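Local coordinates for repressor protein (Enterobacteria phage N15, PDB 2HIN), which represses transcription as the dimeric Cro protein of phage N15, a helix-turn-helix transcription factor that binds DNA, at the interface of chains A and B. Residues are numbered along the deposited sequence; one frame, centred on the assembly and turned at random. Chains: chain A/B, Repressor protein.

The interface of chains A and B. Residues chain A 42-43, 45-46, 50, 54, 57; chain B 42-43, 45-46, 50, 54, 57.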
loop_
_atom_site.group_PDB
_atom_site.type_symbol
_atom_site.label_atom_id
_atom_site.label_comp_id
_atom_site.label_asym_id
_atom_site.label_seq_id
_atom_site.Cartn_x
_atom_site.Cartn_y
_atom_site.Cartn_z
ATOM N N SER A 42 -1.129 -2.914 2.271
ATOM C CA SER A 42 -0.085 -2.141 1.602
ATOM C C SER A 42 -0.006 -0.735 2.139
ATOM O O SER A 42 1.078 -0.196 2.368
ATOM C CB SER A 42 -0.297 -2.089 0.082
ATOM O OG SER A 42 -0.081 -3.364 -0.474
ATOM N N ASP A 43 -1.162 -0.122 2.318
ATOM C CA ASP A 43 -1.209 1.246 2.830
ATOM C C ASP A 43 -0.657 1.321 4.265
ATOM O O ASP A 43 0.028 2.281 4.605
ATOM C CB ASP A 43 -2.605 1.823 2.714
ATOM C CG ASP A 43 -2.617 3.319 2.869
ATOM O OD1 ASP A 43 -1.867 4.032 2.149
ATOM O OD2 ASP A 43 -3.389 3.837 3.709
ATOM N N GLU A 45 1.577 -0.713 5.578
ATOM C CA GLU A 45 3.027 -0.881 5.448
ATOM C C GLU A 45 3.700 0.432 5.091
ATOM O O GLU A 45 4.683 0.836 5.705
ATOM C CB GLU A 45 3.299 -1.955 4.406
ATOM C CG GLU A 45 4.759 -2.232 4.109
ATOM C CD GLU A 45 4.950 -3.451 3.221
ATOM O OE1 GLU A 45 4.042 -4.288 3.163
ATOM O OE2 GLU A 45 6.015 -3.624 2.597
ATOM N N VAL A 46 3.148 1.145 4.126
ATOM C CA VAL A 46 3.708 2.436 3.714
ATOM C C VAL A 46 3.557 3.453 4.849
ATOM O O VAL A 46 4.513 4.175 5.163
ATOM C CB VAL A 46 3.013 2.918 2.410
ATOM C CG1 VAL A 46 3.321 4.404 2.120
ATOM C CG2 VAL A 46 3.454 2.022 1.245
ATOM N N TYR A 50 7.249 1.269 6.810
ATOM C CA TYR A 50 7.658 -0.116 6.612
ATOM C C TYR A 50 7.838 -0.885 7.904
ATOM O O TYR A 50 8.334 -2.014 7.887
ATOM C CB TYR A 50 8.923 -0.224 5.757
ATOM C CG TYR A 50 8.906 0.610 4.492
ATOM C CD1 TYR A 50 7.785 0.720 3.667
ATOM C CD2 TYR A 50 10.050 1.300 4.100
ATOM C CE1 TYR A 50 7.827 1.470 2.493
ATOM C CE2 TYR A 50 10.093 2.030 2.933
ATOM C CZ TYR A 50 8.985 2.124 2.124
ATOM O OH TYR A 50 9.086 2.795 0.923
ATOM N N SER A 54 3.029 -5.977 5.103
ATOM C CA SER A 54 1.947 -6.705 4.496
ATOM C C SER A 54 2.305 -8.180 4.387
ATOM O O SER A 54 3.482 -8.557 4.350
ATOM C CB SER A 54 1.641 -6.154 3.114
ATOM O OG SER A 54 2.718 -6.400 2.211
ATOM N N THR A 57 4.647 -8.663 1.417
ATOM C CA THR A 57 6.061 -8.413 1.658
ATOM C C THR A 57 6.667 -9.487 2.564
ATOM O O THR A 57 7.751 -9.995 2.306
ATOM C CB THR A 57 6.274 -7.043 2.300
ATOM O OG1 THR A 57 5.807 -6.053 1.377
ATOM C CG2 THR A 57 7.723 -6.821 2.637
ATOM N N SER B 42 0.097 3.272 -2.579
ATOM C CA SER B 42 0.725 2.404 -1.581
ATOM C C SER B 42 0.862 0.982 -2.085
ATOM O O SER B 42 1.868 0.341 -1.866
ATOM C CB SER B 42 -0.010 2.398 -0.252
ATOM O OG SER B 42 0.074 3.668 0.351
ATOM N N ASP B 43 -0.166 0.478 -2.754
ATOM C CA ASP B 43 -0.109 -0.879 -3.256
ATOM C C ASP B 43 0.952 -0.997 -4.344
ATOM O O ASP B 43 1.635 -2.019 -4.401
ATOM C CB ASP B 43 -1.460 -1.313 -3.793
ATOM C CG ASP B 43 -1.572 -2.816 -3.891
ATOM O OD1 ASP B 43 -1.309 -3.529 -2.903
ATOM O OD2 ASP B 43 -1.908 -3.307 -4.979
ATOM N N GLU B 45 3.695 0.810 -4.525
ATOM C CA GLU B 45 4.953 0.876 -3.792
ATOM C C GLU B 45 5.307 -0.501 -3.208
ATOM O O GLU B 45 6.427 -0.976 -3.362
ATOM C CB GLU B 45 4.828 1.930 -2.715
ATOM C CG GLU B 45 6.047 2.116 -1.841
ATOM C CD GLU B 45 5.942 3.334 -0.936
ATOM O OE1 GLU B 45 5.094 4.206 -1.218
ATOM O OE2 GLU B 45 6.745 3.437 0.036
ATOM N N VAL B 46 4.346 -1.167 -2.587
ATOM C CA VAL B 46 4.621 -2.449 -1.992
ATOM C C VAL B 46 4.849 -3.510 -3.077
ATOM O O VAL B 46 5.777 -4.313 -2.977
ATOM C CB VAL B 46 3.460 -2.849 -1.028
ATOM C CG1 VAL B 46 3.526 -4.341 -0.640
ATOM C CG2 VAL B 46 3.510 -1.935 0.185
ATOM N N TYR B 50 9.199 -1.380 -3.332
ATOM C CA TYR B 50 9.589 -0.020 -3.004
ATOM C C TYR B 50 10.353 0.669 -4.128
ATOM O O TYR B 50 10.884 1.758 -3.936
ATOM C CB TYR B 50 10.378 0.097 -1.688
ATOM C CG TYR B 50 9.782 -0.613 -0.487
ATOM C CD1 TYR B 50 8.434 -1.003 -0.405
ATOM C CD2 TYR B 50 10.585 -0.863 0.617
ATOM C CE1 TYR B 50 7.955 -1.667 0.732
ATOM C CE2 TYR B 50 10.106 -1.493 1.738
ATOM C CZ TYR B 50 8.795 -1.916 1.803
ATOM O OH TYR B 50 8.343 -2.536 2.947
ATOM N N SER B 54 5.164 6.098 -3.212
ATOM C CA SER B 54 3.995 6.926 -3.052
ATOM C C SER B 54 4.385 8.353 -2.712
ATOM O O SER B 54 5.479 8.622 -2.228
ATOM C CB SER B 54 3.103 6.367 -1.946
ATOM O OG SER B 54 3.760 6.484 -0.665
ATOM N N THR B 57 5.444 8.484 0.919
ATOM C CA THR B 57 6.826 8.092 1.187
ATOM C C THR B 57 7.805 9.132 0.704
ATOM O O THR B 57 8.800 9.432 1.365
ATOM C CB THR B 57 7.123 6.732 0.557
ATOM O OG1 THR B 57 6.268 5.778 1.206
ATOM C CG2 THR B 57 8.595 6.323 0.759
HETATM O O HOH W 1 6.600 5.489 3.886
HETATM O O HOH W 2 7.305 -5.527 -0.896
#
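Carboxylate oxygen OE2 of A:Glu45 is gripped by two hydroxyls, one from each chain. The phenol OH of B:Tyr50 donates from across the interface at 2.6 Å to OE2 of A:Glu45, on its anti lone pair. On the syn side, OG1 of A:Thr57 donates to OE2 of A:Glu45 at 2.7 Å. OE1 of A:Glu45 accepts from the backbone N of A:Ser54 at 2.8 Å, from above the carboxylate plane, and from the A:Ser54 hydroxyl, nearly along the C-O axis. A:Glu45 reaches out extended, with CG anti to the backbone N (chi1 178°). These bonds should fix the rotation of its carboxylate and would probably stabilise its charged form. The two-fold axis repeats the same bonds at B:Glu45, though there the B:Ser54 hydroxyl meets OE1 on its syn lone pair.

The rings of A:Tyr50 and B:Tyr50 stack, with centroids 3.7 Å apart and planes 8° from parallel. They come tip to tip, so each hydroxyl passes the partner ring to reach the glutamate of the other chain. The carboxylate of A:Glu45 stands at the edge of the B:Tyr50 ring, turned 77° to it, with OE2 in the ring plane.

A:Val46 works through both methyls. A:Val46 CG2 points at the B:Glu45 carboxylate, 3.6 Å from CD of B:Glu45. A:Val46 CG1 lies 3.4 Å from OG1 of B:Thr57. Water 1 joins the A:Val46 carbonyl O to OG1 of B:Thr57, and water 2 makes the twin bridge. A:Ser42 OG donates to the anti lone pair of B:Asp43 OD1 at 2.7 Å.

This patch belongs to the homodimer interface of N15 Cro, which differs completely from that of lambda Cro. Helix 38-47 of each chain supplies the serine, aspartate, glutamate and valine. The tyrosine lies in the loop after it. A:Ser54, whose OG caps helix 55-60 from the loop just before it, and A:Thr57, within that helix, back the glutamate.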